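Local atomic coordinates of glutathione S-transferase (Burkholderia xenovorans, PDB entry 2DSA), a protein that reductively dechlorinates metabolites of polychlorinated biphenyls and, as in its family, probably conjugates glutathione to electrophilic compounds. Residues Pro111-Ala116 against Leu162-Tyr167; Val73-Pro78 against Pro84-Phe89; Lys2-Pro7 against Gln41-Val46; Ala17-Gly22 against Gln192-Ala197. All blocks are in the same frame, centred on the assembly; numbering follows the deposited sequence.

Contact 1 (Pro111-Ala116 against Leu162-Tyr167); sequences PLFNPA and LGWSAY. With HPX ((2Z,4E)-2-hydroxy-6-oxo-6-phenylhexa-2,4-dienoic acid), chain F.
The aromatic wall of the pocket that holds HPX is built here by Phe113, Trp164 and Tyr167 in the helical domain of this glutathione transferase, with the phenyl end of the ligand among them. Phe113 and Trp164 form a T-shaped pair: the edge of the Phe113 ring points at the face of the five-membered ring, the centroids are 5.4 Å apart, and the planes stand at 79°. With chi1 at -72° the Phe113 ring is sent toward Trp164, and its CZ comes to 3.6 Å from Trp164 CB, which lies at the edge of the Phe113 ring and near its plane. Tyr167 is a looser neighbour, its CB 4.2 Å from Phe113 CE2.

HPX lies over a face of each of the three rings: CA4 over Phe113, CA5 over the indole toward its rim, and CB4 over Tyr167, 3.6 Å from Tyr167 CD1. The indole has polar and aromatic holds outside this group, since Trp164 NE1 hydrogen-bonds to Gly8 O and its ring packs edge-to-face with His106. Trp164 also touches the bound glutathione, so one side chain borders both compounds. Of these three residues Phe113 comes nearest to the ligand, its CE2 3.2 Å from HPX CB6, short for two carbons.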
loop_
_atom_site.group_PDB
_atom_site.type_symbol
_atom_site.label_atom_id
_atom_site.label_comp_id
_atom_site.label_asym_id
_atom_site.label_seq_id
_atom_site.Cartn_x
_atom_site.Cartn_y
_atom_site.Cartn_z
ATOM N N PRO A 111 5.593 -3.452 -14.408
ATOM C CA PRO A 111 6.633 -3.865 -15.366
ATOM C C PRO A 111 6.082 -4.356 -16.708
ATOM O O PRO A 111 6.745 -4.200 -17.728
ATOM C CB PRO A 111 7.347 -5.009 -14.637
ATOM C CG PRO A 111 6.999 -4.814 -13.180
ATOM C CD PRO A 111 5.607 -4.311 -13.208
ATOM N N LEU A 112 4.877 -4.927 -16.706
ATOM C CA LEU A 112 4.217 -5.363 -17.942
ATOM C C LEU A 112 3.896 -4.217 -18.912
ATOM O O LEU A 112 3.862 -4.427 -20.125
ATOM C CB LEU A 112 2.955 -6.185 -17.644
ATOM C CG LEU A 112 3.116 -7.459 -16.812
ATOM C CD1 LEU A 112 1.794 -8.192 -16.659
ATOM C CD2 LEU A 112 4.177 -8.390 -17.399
ATOM N N PHE A 113 3.657 -3.019 -18.383
ATOM C CA PHE A 113 3.382 -1.848 -19.218
ATOM C C PHE A 113 4.673 -1.167 -19.656
ATOM O O PHE A 113 4.645 -0.179 -20.389
ATOM C CB PHE A 113 2.484 -0.849 -18.485
ATOM C CG PHE A 113 1.063 -1.305 -18.345
ATOM C CD1 PHE A 113 0.650 -2.002 -17.216
ATOM C CD2 PHE A 113 0.134 -1.037 -19.342
ATOM C CE1 PHE A 113 -0.665 -2.423 -17.087
ATOM C CE2 PHE A 113 -1.182 -1.463 -19.222
ATOM C CZ PHE A 113 -1.580 -2.153 -18.097
ATOM N N ASN A 114 5.797 -1.712 -19.204
ATOM C CA ASN A 114 7.111 -1.172 -19.520
ATOM C C ASN A 114 7.745 -1.905 -20.715
ATOM O O ASN A 114 7.877 -3.134 -20.688
ATOM C CB ASN A 114 8.008 -1.246 -18.274
ATOM C CG ASN A 114 9.325 -0.479 -18.426
ATOM O OD1 ASN A 114 9.531 0.282 -19.382
ATOM N ND2 ASN A 114 10.224 -0.678 -17.465
ATOM N N PRO A 115 8.105 -1.156 -21.782
ATOM C CA PRO A 115 8.847 -1.746 -22.914
ATOM C C PRO A 115 10.266 -2.183 -22.538
ATOM O O PRO A 115 10.757 -3.184 -23.058
ATOM C CB PRO A 115 8.904 -0.607 -23.941
ATOM C CG PRO A 115 7.895 0.408 -23.481
ATOM C CD PRO A 115 7.815 0.273 -22.001
ATOM N N ALA A 116 10.900 -1.444 -21.629
ATOM C CA ALA A 116 12.296 -1.681 -21.248
ATOM C C ALA A 116 12.478 -2.759 -20.171
ATOM O O ALA A 116 13.609 -3.024 -19.734
ATOM C CB ALA A 116 12.961 -0.364 -20.820
ATOM N N LEU A 162 -7.928 -4.849 -12.445
ATOM C CA LEU A 162 -8.400 -5.955 -13.299
ATOM C C LEU A 162 -8.620 -5.551 -14.760
ATOM O O LEU A 162 -8.329 -6.331 -15.673
ATOM C CB LEU A 162 -9.640 -6.639 -12.731
ATOM C CG LEU A 162 -9.488 -7.460 -11.446
ATOM C CD1 LEU A 162 -10.850 -8.036 -11.042
ATOM C CD2 LEU A 162 -8.418 -8.558 -11.564
ATOM N N GLY A 163 -9.115 -4.331 -14.968
ATOM C CA GLY A 163 -9.336 -3.786 -16.301
ATOM C C GLY A 163 -8.077 -3.688 -17.148
ATOM O O GLY A 163 -8.146 -3.639 -18.374
ATOM N N TRP A 164 -6.921 -3.683 -16.508
ATOM C CA TRP A 164 -5.659 -3.595 -17.234
ATOM C C TRP A 164 -5.275 -4.877 -17.963
ATOM O O TRP A 164 -4.401 -4.862 -18.829
ATOM C CB TRP A 164 -4.527 -3.231 -16.287
ATOM C CG TRP A 164 -4.625 -1.870 -15.717
ATOM C CD1 TRP A 164 -5.379 -0.832 -16.183
ATOM C CD2 TRP A 164 -3.909 -1.378 -14.581
ATOM N NE1 TRP A 164 -5.192 0.273 -15.394
ATOM C CE2 TRP A 164 -4.292 -0.031 -14.404
ATOM C CE3 TRP A 164 -2.981 -1.947 -13.695
ATOM C CZ2 TRP A 164 -3.783 0.767 -13.369
ATOM C CZ3 TRP A 164 -2.471 -1.161 -12.663
ATOM C CH2 TRP A 164 -2.881 0.191 -12.508
ATOM N N SER A 165 -5.918 -5.980 -17.591
ATOM C CA SER A 165 -5.510 -7.308 -18.042
ATOM C C SER A 165 -5.637 -7.508 -19.555
ATOM O O SER A 165 -4.790 -8.158 -20.157
ATOM C CB SER A 165 -6.278 -8.379 -17.277
ATOM O OG SER A 165 -7.651 -8.182 -17.487
ATOM N N ALA A 166 -6.687 -6.939 -20.156
ATOM C CA ALA A 166 -6.870 -6.961 -21.613
ATOM C C ALA A 166 -5.705 -6.308 -22.355
ATOM O O ALA A 166 -5.323 -6.752 -23.443
ATOM C CB ALA A 166 -8.173 -6.283 -21.993
ATOM N N TYR A 167 -5.141 -5.255 -21.772
ATOM C CA TYR A 167 -4.079 -4.486 -22.428
ATOM C C TYR A 167 -2.695 -5.122 -22.357
ATOM O O TYR A 167 -1.832 -4.839 -23.192
ATOM C CB TYR A 167 -4.066 -3.067 -21.887
ATOM C CG TYR A 167 -5.379 -2.372 -22.140
ATOM C CD1 TYR A 167 -6.303 -2.187 -21.114
ATOM C CD2 TYR A 167 -5.714 -1.932 -23.421
ATOM C CE1 TYR A 167 -7.523 -1.550 -21.353
ATOM C CE2 TYR A 167 -6.930 -1.297 -23.675
ATOM C CZ TYR A 167 -7.831 -1.106 -22.639
ATOM O OH TYR A 167 -9.035 -0.473 -22.897
HETATM C CB3 HPX F . -4.857 2.385 -20.188
HETATM C CB4 HPX F . -5.038 1.004 -20.197
HETATM C CB5 HPX F . -4.272 0.195 -19.354
HETATM C CB6 HPX F . -3.336 0.776 -18.503
HETATM C CB1 HPX F . -3.157 2.153 -18.493
HETATM C CB2 HPX F . -3.918 2.957 -19.337
HETATM C CA6 HPX F . -2.142 2.782 -17.589
HETATM O OA4 HPX F . -1.700 3.887 -17.868
HETATM C CA5 HPX F . -1.656 2.097 -16.377
HETATM C CA4 HPX F . -0.360 2.183 -16.107
HETATM C CA3 HPX F . 0.225 1.554 -14.914
HETATM C CA2 HPX F . 1.444 1.893 -14.474
HETATM O OA3 HPX F . 2.215 2.792 -15.074
HETATM C CA1 HPX F . 1.954 1.254 -13.286
HETATM O OA2 HPX F . 2.982 1.719 -12.748
HETATM O OA1 HPX F . 1.335 0.268 -12.843
#

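Contact 2 (Val73-Pro78 against Pro84-Phe89); sequences VADQVP and PANGSF
Asp75, near the end of helix 66-76, and Asn86, in the turn leading to helix 89-109, meet through one hydrogen bond at the dimer interface. Asn86 ND2 gives it to Asp75 OD1 over 3.0 Å, with the N-H pointing almost straight at the acceptor (168°). The oxygen lies nearly in the plane of the Asn86 amide, but the donor stands above the carboxylate plane, 52° out of it, and the two flat groups are turned 72° apart.

This polar junction is the close part, and it has further partners: Asp75 OD1 also bonds to Tyr92 OH of the second subunit, while OD2 forms a salt bridge with Arg91 of its own chain. Asn86 packs on Asn86 of the second subunit. The rest of the turn is looser and faces solvent, Ala85 and Gly87 being exposed. It is a type II beta turn held from within, where Ala85 O receives both Ser88 N at 3.0 Å and Ser88 OG at 2.6 Å; Ser88 then occupies the N-cap position of the next helix. With an arginine on one oxygen and two neutral partners on the other, the Asp75 carboxylate is probably kept ionised, and its hydrogen bonds and one salt bridge join helix end, turn and the second subunit.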
loop_
_atom_site.group_PDB
_atom_site.type_symbol
_atom_site.label_atom_id
_atom_site.label_comp_id
_atom_site.label_asym_id
_atom_site.label_seq_id
_atom_site.Cartn_x
_atom_site.Cartn_y
_atom_site.Cartn_z
ATOM N N VAL A 73 -11.959 10.342 0.129
ATOM C CA VAL A 73 -13.173 10.484 -0.664
ATOM C C VAL A 73 -14.405 9.826 -0.007
ATOM O O VAL A 73 -15.459 10.467 0.175
ATOM C CB VAL A 73 -12.958 9.972 -2.108
ATOM C CG1 VAL A 73 -14.292 9.878 -2.860
ATOM C CG2 VAL A 73 -11.958 10.863 -2.873
ATOM N N ALA A 74 -14.257 8.559 0.374
ATOM C CA ALA A 74 -15.315 7.829 1.061
ATOM C C ALA A 74 -15.775 8.492 2.371
ATOM O O ALA A 74 -16.960 8.473 2.701
ATOM C CB ALA A 74 -14.873 6.382 1.327
ATOM N N ASP A 75 -14.829 9.028 3.131
ATOM C CA ASP A 75 -15.132 9.653 4.425
ATOM C C ASP A 75 -15.925 10.960 4.285
ATOM O O ASP A 75 -16.516 11.420 5.260
ATOM C CB ASP A 75 -13.850 9.904 5.225
ATOM C CG ASP A 75 -13.258 8.621 5.821
ATOM O OD1 ASP A 75 -12.105 8.673 6.293
ATOM O OD2 ASP A 75 -13.946 7.577 5.840
ATOM N N GLN A 76 -15.931 11.532 3.080
ATOM C CA GLN A 76 -16.706 12.737 2.787
ATOM C C GLN A 76 -18.200 12.441 2.723
ATOM O O GLN A 76 -19.014 13.318 3.009
ATOM C CB GLN A 76 -16.238 13.418 1.486
ATOM C CG GLN A 76 -14.759 13.823 1.460
ATOM C CD GLN A 76 -14.237 14.333 2.808
ATOM O OE1 GLN A 76 -14.628 15.413 3.278
ATOM N NE2 GLN A 76 -13.341 13.554 3.432
ATOM N N VAL A 77 -18.563 11.213 2.350
ATOM C CA VAL A 77 -19.976 10.841 2.213
ATOM C C VAL A 77 -20.308 9.532 2.948
ATOM O O VAL A 77 -20.622 8.520 2.312
ATOM C CB VAL A 77 -20.442 10.785 0.717
ATOM C CG1 VAL A 77 -21.965 10.801 0.624
ATOM C CG2 VAL A 77 -19.907 11.964 -0.088
ATOM N N PRO A 78 -20.264 9.555 4.297
ATOM C CA PRO A 78 -20.476 8.321 5.070
ATOM C C PRO A 78 -21.822 7.655 4.819
ATOM O O PRO A 78 -21.935 6.435 4.973
ATOM C CB PRO A 78 -20.363 8.777 6.526
ATOM C CG PRO A 78 -20.493 10.274 6.493
ATOM C CD PRO A 78 -19.988 10.716 5.168
ATOM N N PRO A 84 -16.124 1.228 5.426
ATOM C CA PRO A 84 -16.580 1.127 6.821
ATOM C C PRO A 84 -16.062 2.297 7.652
ATOM O O PRO A 84 -15.025 2.911 7.313
ATOM C CB PRO A 84 -15.937 -0.181 7.315
ATOM C CG PRO A 84 -15.626 -0.958 6.065
ATOM C CD PRO A 84 -15.293 0.073 5.029
ATOM N N ALA A 85 -16.779 2.589 8.736
ATOM C CA ALA A 85 -16.440 3.676 9.652
ATOM C C ALA A 85 -15.066 3.515 10.281
ATOM O O ALA A 85 -14.682 2.425 10.751
ATOM C CB ALA A 85 -17.508 3.817 10.738
ATOM N N ASN A 86 -14.317 4.606 10.278
ATOM C CA ASN A 86 -13.029 4.644 10.932
ATOM C C ASN A 86 -13.092 4.109 12.352
ATOM O O ASN A 86 -14.038 4.402 13.098
ATOM C CB ASN A 86 -12.524 6.079 10.966
ATOM C CG ASN A 86 -12.011 6.525 9.637
ATOM O OD1 ASN A 86 -11.093 5.911 9.095
ATOM N ND2 ASN A 86 -12.601 7.597 9.086
ATOM N N GLY A 87 -12.088 3.324 12.722
ATOM C CA GLY A 87 -12.065 2.726 14.047
ATOM C C GLY A 87 -12.777 1.389 14.160
ATOM O O GLY A 87 -12.540 0.660 15.109
ATOM N N SER A 88 -13.666 1.065 13.222
ATOM C CA SER A 88 -14.289 -0.255 13.198
ATOM C C SER A 88 -13.282 -1.266 12.645
ATOM O O SER A 88 -12.384 -0.895 11.892
ATOM C CB SER A 88 -15.576 -0.246 12.361
ATOM O OG SER A 88 -15.307 -0.123 10.968
ATOM N N PHE A 89 -13.423 -2.535 13.030
ATOM C CA PHE A 89 -12.537 -3.583 12.519
ATOM C C PHE A 89 -12.566 -3.648 10.990
ATOM O O PHE A 89 -11.518 -3.762 10.359
ATOM C CB PHE A 89 -12.854 -4.973 13.099
ATOM C CG PHE A 89 -11.949 -6.046 12.566
ATOM C CD1 PHE A 89 -10.698 -6.261 13.130
ATOM C CD2 PHE A 89 -12.318 -6.801 11.452
ATOM C CE1 PHE A 89 -9.827 -7.241 12.614
ATOM C CE2 PHE A 89 -11.455 -7.785 10.923
ATOM C CZ PHE A 89 -10.212 -8.001 11.510
#

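Contact 3 (Lys2-Pro7 against Gln41-Val46); sequences KLYYSP and QDYLEV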
loop_
_atom_site.group_PDB
_atom_site.type_symbol
_atom_site.label_atom_id
_atom_site.label_comp_id
_atom_site.label_asym_id
_atom_site.label_seq_id
_atom_site.Cartn_x
_atom_site.Cartn_y
_atom_site.Cartn_z
ATOM N N LYS A 2 -9.601 19.055 -7.248
ATOM C CA LYS A 2 -9.055 18.624 -8.536
ATOM C C LYS A 2 -8.478 17.205 -8.438
ATOM O O LYS A 2 -7.785 16.867 -7.470
ATOM C CB LYS A 2 -7.973 19.602 -9.026
ATOM C CG LYS A 2 -8.444 21.067 -9.080
ATOM C CD LYS A 2 -7.388 22.000 -9.648
ATOM C CE LYS A 2 -7.898 23.452 -9.669
ATOM N NZ LYS A 2 -6.855 24.329 -10.271
ATOM N N LEU A 3 -8.778 16.377 -9.431
ATOM C CA LEU A 3 -8.122 15.084 -9.548
ATOM C C LEU A 3 -7.208 15.031 -10.782
ATOM O O LEU A 3 -7.652 15.174 -11.918
ATOM C CB LEU A 3 -9.127 13.929 -9.553
ATOM C CG LEU A 3 -8.446 12.552 -9.674
ATOM C CD1 LEU A 3 -7.668 12.193 -8.382
ATOM C CD2 LEU A 3 -9.445 11.466 -10.046
ATOM N N TYR A 4 -5.919 14.844 -10.528
ATOM C CA TYR A 4 -4.944 14.654 -11.587
ATOM C C TYR A 4 -5.001 13.202 -12.039
ATOM O O TYR A 4 -4.900 12.268 -11.225
ATOM C CB TYR A 4 -3.553 15.081 -11.114
ATOM C CG TYR A 4 -3.516 16.545 -10.740
ATOM C CD1 TYR A 4 -3.933 16.976 -9.478
ATOM C CD2 TYR A 4 -3.099 17.508 -11.666
ATOM C CE1 TYR A 4 -3.933 18.327 -9.141
ATOM C CE2 TYR A 4 -3.082 18.866 -11.343
ATOM C CZ TYR A 4 -3.506 19.269 -10.086
ATOM O OH TYR A 4 -3.482 20.599 -9.782
ATOM N N TYR A 5 -5.202 13.020 -13.342
ATOM C CA TYR A 5 -5.439 11.701 -13.894
ATOM C C TYR A 5 -4.766 11.497 -15.242
ATOM O O TYR A 5 -4.387 12.456 -15.907
ATOM C CB TYR A 5 -6.946 11.448 -14.008
ATOM C CG TYR A 5 -7.583 11.942 -15.297
ATOM C CD1 TYR A 5 -8.019 11.044 -16.270
ATOM C CD2 TYR A 5 -7.759 13.309 -15.536
ATOM C CE1 TYR A 5 -8.604 11.495 -17.451
ATOM C CE2 TYR A 5 -8.341 13.762 -16.712
ATOM C CZ TYR A 5 -8.757 12.855 -17.658
ATOM O OH TYR A 5 -9.337 13.310 -18.816
ATOM N N SER A 6 -4.611 10.235 -15.625
ATOM C CA SER A 6 -4.313 9.871 -17.007
ATOM C C SER A 6 -5.316 8.805 -17.414
ATOM O O SER A 6 -5.589 7.890 -16.627
ATOM C CB SER A 6 -2.869 9.387 -17.168
ATOM O OG SER A 6 -2.546 9.165 -18.543
ATOM N N PRO A 7 -5.929 8.951 -18.614
ATOM C CA PRO A 7 -6.997 8.021 -19.020
ATOM C C PRO A 7 -6.610 6.556 -18.821
ATOM O O PRO A 7 -5.566 6.114 -19.322
ATOM C CB PRO A 7 -7.190 8.333 -20.511
ATOM C CG PRO A 7 -6.821 9.761 -20.635
ATOM C CD PRO A 7 -5.691 9.991 -19.639
ATOM N N GLN A 41 1.296 23.075 -16.742
ATOM C CA GLN A 41 2.056 23.112 -15.501
ATOM C C GLN A 41 2.963 21.888 -15.375
ATOM O O GLN A 41 2.622 20.780 -15.830
ATOM C CB GLN A 41 1.133 23.216 -14.287
ATOM C CG GLN A 41 1.891 23.384 -12.977
ATOM C CD GLN A 41 0.993 23.539 -11.769
ATOM O OE1 GLN A 41 1.455 23.927 -10.693
ATOM N NE2 GLN A 41 -0.294 23.242 -11.933
ATOM N N ASP A 42 4.138 22.112 -14.797
ATOM C CA ASP A 42 5.059 21.031 -14.444
ATOM C C ASP A 42 4.405 20.188 -13.321
ATOM O O ASP A 42 4.222 20.665 -12.213
ATOM C CB ASP A 42 6.398 21.664 -14.026
ATOM C CG ASP A 42 7.340 20.713 -13.304
ATOM O OD1 ASP A 42 7.195 19.473 -13.362
ATOM O OD2 ASP A 42 8.275 21.247 -12.677
ATOM N N TYR A 43 4.028 18.951 -13.640
ATOM C CA TYR A 43 3.236 18.122 -12.720
ATOM C C TYR A 43 4.016 17.692 -11.484
ATOM O O TYR A 43 3.415 17.418 -10.442
ATOM C CB TYR A 43 2.634 16.907 -13.427
ATOM C CG TYR A 43 1.874 15.979 -12.498
ATOM C CD1 TYR A 43 0.723 16.412 -11.840
ATOM C CD2 TYR A 43 2.330 14.677 -12.248
ATOM C CE1 TYR A 43 0.032 15.567 -10.967
ATOM C CE2 TYR A 43 1.636 13.821 -11.385
ATOM C CZ TYR A 43 0.492 14.272 -10.749
ATOM O OH TYR A 43 -0.207 13.437 -9.900
ATOM N N LEU A 44 5.345 17.651 -11.590
ATOM C CA LEU A 44 6.198 17.404 -10.416
ATOM C C LEU A 44 6.135 18.501 -9.353
ATOM O O LEU A 44 6.517 18.275 -8.206
ATOM C CB LEU A 44 7.651 17.110 -10.821
ATOM C CG LEU A 44 7.953 15.654 -11.175
ATOM C CD1 LEU A 44 7.208 15.203 -12.412
ATOM C CD2 LEU A 44 9.448 15.432 -11.343
ATOM N N GLU A 45 5.620 19.676 -9.721
ATOM C CA GLU A 45 5.313 20.727 -8.739
ATOM C C GLU A 45 4.157 20.303 -7.853
ATOM O O GLU A 45 4.030 20.793 -6.727
ATOM C CB GLU A 45 4.932 22.046 -9.430
ATOM C CG GLU A 45 6.113 22.767 -10.113
ATOM C CD GLU A 45 5.675 23.983 -10.934
ATOM O OE1 GLU A 45 6.423 24.388 -11.865
ATOM O OE2 GLU A 45 4.578 24.525 -10.659
ATOM N N VAL A 46 3.313 19.404 -8.377
ATOM C CA VAL A 46 2.102 18.938 -7.692
ATOM C C VAL A 46 2.405 17.626 -6.937
ATOM O O VAL A 46 2.213 17.551 -5.724
ATOM C CB VAL A 46 0.918 18.767 -8.680
ATOM C CG1 VAL A 46 -0.290 18.179 -7.973
ATOM C CG2 VAL A 46 0.522 20.139 -9.363
#
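Tyr4 leaves strand 2-5 toward Tyr43 and Val46, and each part of its side chain finds one or the other. At the base, Tyr4 CB lies 3.6 Å from Tyr43 CE1, and that same tyrosine carbon is 3.7 Å from Tyr4 CG. On one side of the ring Tyr4 CD2 stays with Tyr43, 3.7 Å from its CE1; on the other, Tyr4 CE1 has come within 3.8 Å of Val46 CG1. The two rings are neither stacked nor perpendicular, since their planes make 41° and their centroids are 5.6 Å apart. Val46 CG1, by contrast, sits over a face of the Tyr4 ring in a CH-pi contact, 4.0 Å from the ring centroid and 19° off its normal.

Strand 2-5 is the middle strand of the thioredoxin-like sheet of the N-terminal domain, flanked by strands 26-31 and 54-56, and the contact lays the loop of 41-46 against it. Cys54 lies close to all three side chains, and Val28 also touches Tyr4. At the tip, Tyr4 OH passes near Val46 CG2 and is hydrogen-bonded to Gln56 OE1 on strand 54-56, which gives the buried hydroxyl a partner.

Tyr43 reaches inward because its CG stands opposite the backbone nitrogen (chi1 177°), which carries its ring end nearer to the strand than its CB direction suggests. Its hydroxyl bonds to the carbonyl oxygen of Tyr51, a residue of the glutathione pocket. Within the loop, Val46 N donates to Tyr43 O over 2.9 Å.

Contact 4 (Ala17-Gly22 against Gln192-Ala197); sequences ALREAG and QSALRA
With chi1 at -67°, Arg19 CG swings away from its carbonyl carbon, and the chain then runs extended from CG to NE, straight at Ser193, Ala194 and Ala197; a turn at the last torsion (chi4 -98°) sets the guanidinium across that direction. The contact is a helix-helix interface between helix 12-21 of the thioredoxin-like domain and the last helix of the chain, 189-197. The short axes approach to 9.9 Å with their directions 130° apart, and across this interface the long Arg19 side chain lies against small residues of the other helix. The nearest backbone pair, Arg19 CA and Ala194 CA, is 7.4 Å apart.

The aliphatic part of the arginine does the packing in the middle. Arg19 CD is 3.8 Å from Ala194 N and 4.0 Å from Ser193 CB, while the Ala194 methyl lies beside CD. Farther out, one face of the guanidinium looks onto the Ser193 carbonyl, whose oxygen stands 4.1 Å above the plane, over its centre.

Polar partners lie outside the two segments: Arg19 NE bonds to His15 NE2, one turn earlier on its own helix, and Ser193 OG bonds to Glu189 O. His15 also packs on Ala194 and Ala197, so it serves the same interface. Helix 12-21 itself ends in a Schellman motif at Gly22, whose positive phi turns the chain out of the helix. At the far end of the arginine, NH2 comes to 3.3 Å from Ala197 CB, a tight approach to a methyl group.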
loop_
_atom_site.group_PDB
_atom_site.type_symbol
_atom_site.label_atom_id
_atom_site.label_comp_id
_atom_site.label_asym_id
_atom_site.label_seq_id
_atom_site.Cartn_x
_atom_site.Cartn_y
_atom_site.Cartn_z
ATOM N N ALA A 17 -14.584 6.633 -7.552
ATOM C CA ALA A 17 -14.995 6.869 -6.156
ATOM C C ALA A 17 -15.661 8.239 -5.982
ATOM O O ALA A 17 -16.697 8.354 -5.320
ATOM C CB ALA A 17 -13.812 6.717 -5.182
ATOM N N LEU A 18 -15.050 9.270 -6.563
ATOM C CA LEU A 18 -15.625 10.625 -6.551
ATOM C C LEU A 18 -17.047 10.663 -7.118
ATOM O O LEU A 18 -17.922 11.320 -6.547
ATOM C CB LEU A 18 -14.728 11.606 -7.311
ATOM C CG LEU A 18 -13.413 11.963 -6.614
ATOM C CD1 LEU A 18 -12.370 12.494 -7.586
ATOM C CD2 LEU A 18 -13.667 12.967 -5.488
ATOM N N ARG A 19 -17.283 9.947 -8.220
ATOM C CA ARG A 19 -18.612 9.878 -8.846
ATOM C C ARG A 19 -19.587 9.060 -8.026
ATOM O O ARG A 19 -20.755 9.420 -7.919
ATOM C CB ARG A 19 -18.528 9.309 -10.264
ATOM C CG ARG A 19 -17.796 10.226 -11.191
ATOM C CD ARG A 19 -17.974 9.820 -12.622
ATOM N NE ARG A 19 -17.235 10.751 -13.472
ATOM C CZ ARG A 19 -17.767 11.797 -14.102
ATOM N NH1 ARG A 19 -19.073 12.044 -14.023
ATOM N NH2 ARG A 19 -16.987 12.587 -14.830
ATOM N N GLU A 20 -19.102 7.968 -7.443
ATOM C CA GLU A 20 -19.900 7.186 -6.512
ATOM C C GLU A 20 -20.337 8.046 -5.318
ATOM O O GLU A 20 -21.473 7.948 -4.863
ATOM C CB GLU A 20 -19.141 5.935 -6.036
ATOM C CG GLU A 20 -19.031 4.811 -7.060
ATOM C CD GLU A 20 -20.353 4.076 -7.326
ATOM O OE1 GLU A 20 -21.302 4.138 -6.510
ATOM O OE2 GLU A 20 -20.444 3.409 -8.374
ATOM N N ALA A 21 -19.427 8.893 -4.838
ATOM C CA ALA A 21 -19.673 9.769 -3.703
ATOM C C ALA A 21 -20.604 10.930 -4.064
ATOM O O ALA A 21 -21.216 11.533 -3.178
ATOM C CB ALA A 21 -18.362 10.312 -3.171
ATOM N N GLY A 22 -20.684 11.249 -5.354
ATOM C CA GLY A 22 -21.490 12.378 -5.828
ATOM C C GLY A 22 -20.866 13.743 -5.596
ATOM O O GLY A 22 -21.584 14.739 -5.570
ATOM N N GLN A 192 -19.454 3.472 -15.365
ATOM C CA GLN A 192 -19.626 3.759 -16.803
ATOM C C GLN A 192 -19.497 5.250 -17.146
ATOM O O GLN A 192 -19.005 5.600 -18.219
ATOM C CB GLN A 192 -20.947 3.181 -17.336
ATOM C CG GLN A 192 -20.964 1.637 -17.425
ATOM C CD GLN A 192 -19.922 1.072 -18.411
ATOM O OE1 GLN A 192 -19.798 1.554 -19.539
ATOM N NE2 GLN A 192 -19.176 0.048 -17.982
ATOM N N SER A 193 -19.936 6.118 -16.232
ATOM C CA SER A 193 -19.764 7.566 -16.377
ATOM C C SER A 193 -18.300 7.985 -16.370
ATOM O O SER A 193 -17.913 8.880 -17.122
ATOM C CB SER A 193 -20.491 8.317 -15.270
ATOM O OG SER A 193 -21.892 8.219 -15.439
ATOM N N ALA A 194 -17.501 7.342 -15.513
ATOM C CA ALA A 194 -16.074 7.642 -15.427
ATOM C C ALA A 194 -15.340 7.180 -16.681
ATOM O O ALA A 194 -14.512 7.921 -17.217
ATOM C CB ALA A 194 -15.453 7.048 -14.156
ATOM N N LEU A 195 -15.653 5.972 -17.160
ATOM C CA LEU A 195 -15.093 5.457 -18.424
ATOM C C LEU A 195 -15.379 6.418 -19.579
ATOM O O LEU A 195 -14.495 6.746 -20.365
ATOM C CB LEU A 195 -15.682 4.079 -18.753
ATOM C CG LEU A 195 -15.001 2.753 -18.380
ATOM C CD1 LEU A 195 -13.832 2.899 -17.388
ATOM C CD2 LEU A 195 -16.041 1.739 -17.892
ATOM N N ARG A 196 -16.631 6.852 -19.676
ATOM C CA ARG A 196 -17.042 7.807 -20.693
ATOM C C ARG A 196 -16.250 9.115 -20.543
ATOM O O ARG A 196 -15.663 9.612 -21.513
ATOM C CB ARG A 196 -18.549 8.048 -20.594
ATOM C CG ARG A 196 -19.261 8.118 -21.938
ATOM C CD ARG A 196 -20.763 8.357 -21.774
ATOM N NE ARG A 196 -21.411 7.330 -20.949
ATOM C CZ ARG A 196 -21.969 7.553 -19.758
ATOM N NH1 ARG A 196 -21.982 8.784 -19.238
ATOM N NH2 ARG A 196 -22.529 6.538 -19.086
ATOM N N ALA A 197 -16.193 9.633 -19.315
ATOM C CA ALA A 197 -15.491 10.888 -19.018
ATOM C C ALA A 197 -13.996 10.847 -19.327
ATOM O O ALA A 197 -13.393 11.888 -19.589
ATOM C CB ALA A 197 -15.723 11.312 -17.571
#

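From the N terminus, contact 3 closes first, bringing the loop 41-46 back onto strand 2-5. Before it closes, helix 12-21 opens contact 4, which closes only at helix 189-197, so the two cross and the long loop joins the N-terminal domain to the end of the chain. Contacts 2 and 1 both nest inside that loop, one after the other: the first closes the short link between helix 66-76 and helix 89-109, the second brings together two parts of the helical domain. Contact 4 touches contact 2 through Val73 and Val77, and contact 3 through Leu3 on Leu18. Contacts 1 and 2 lie on opposite sides of the chain's centre, their own centres about 32 Å apart.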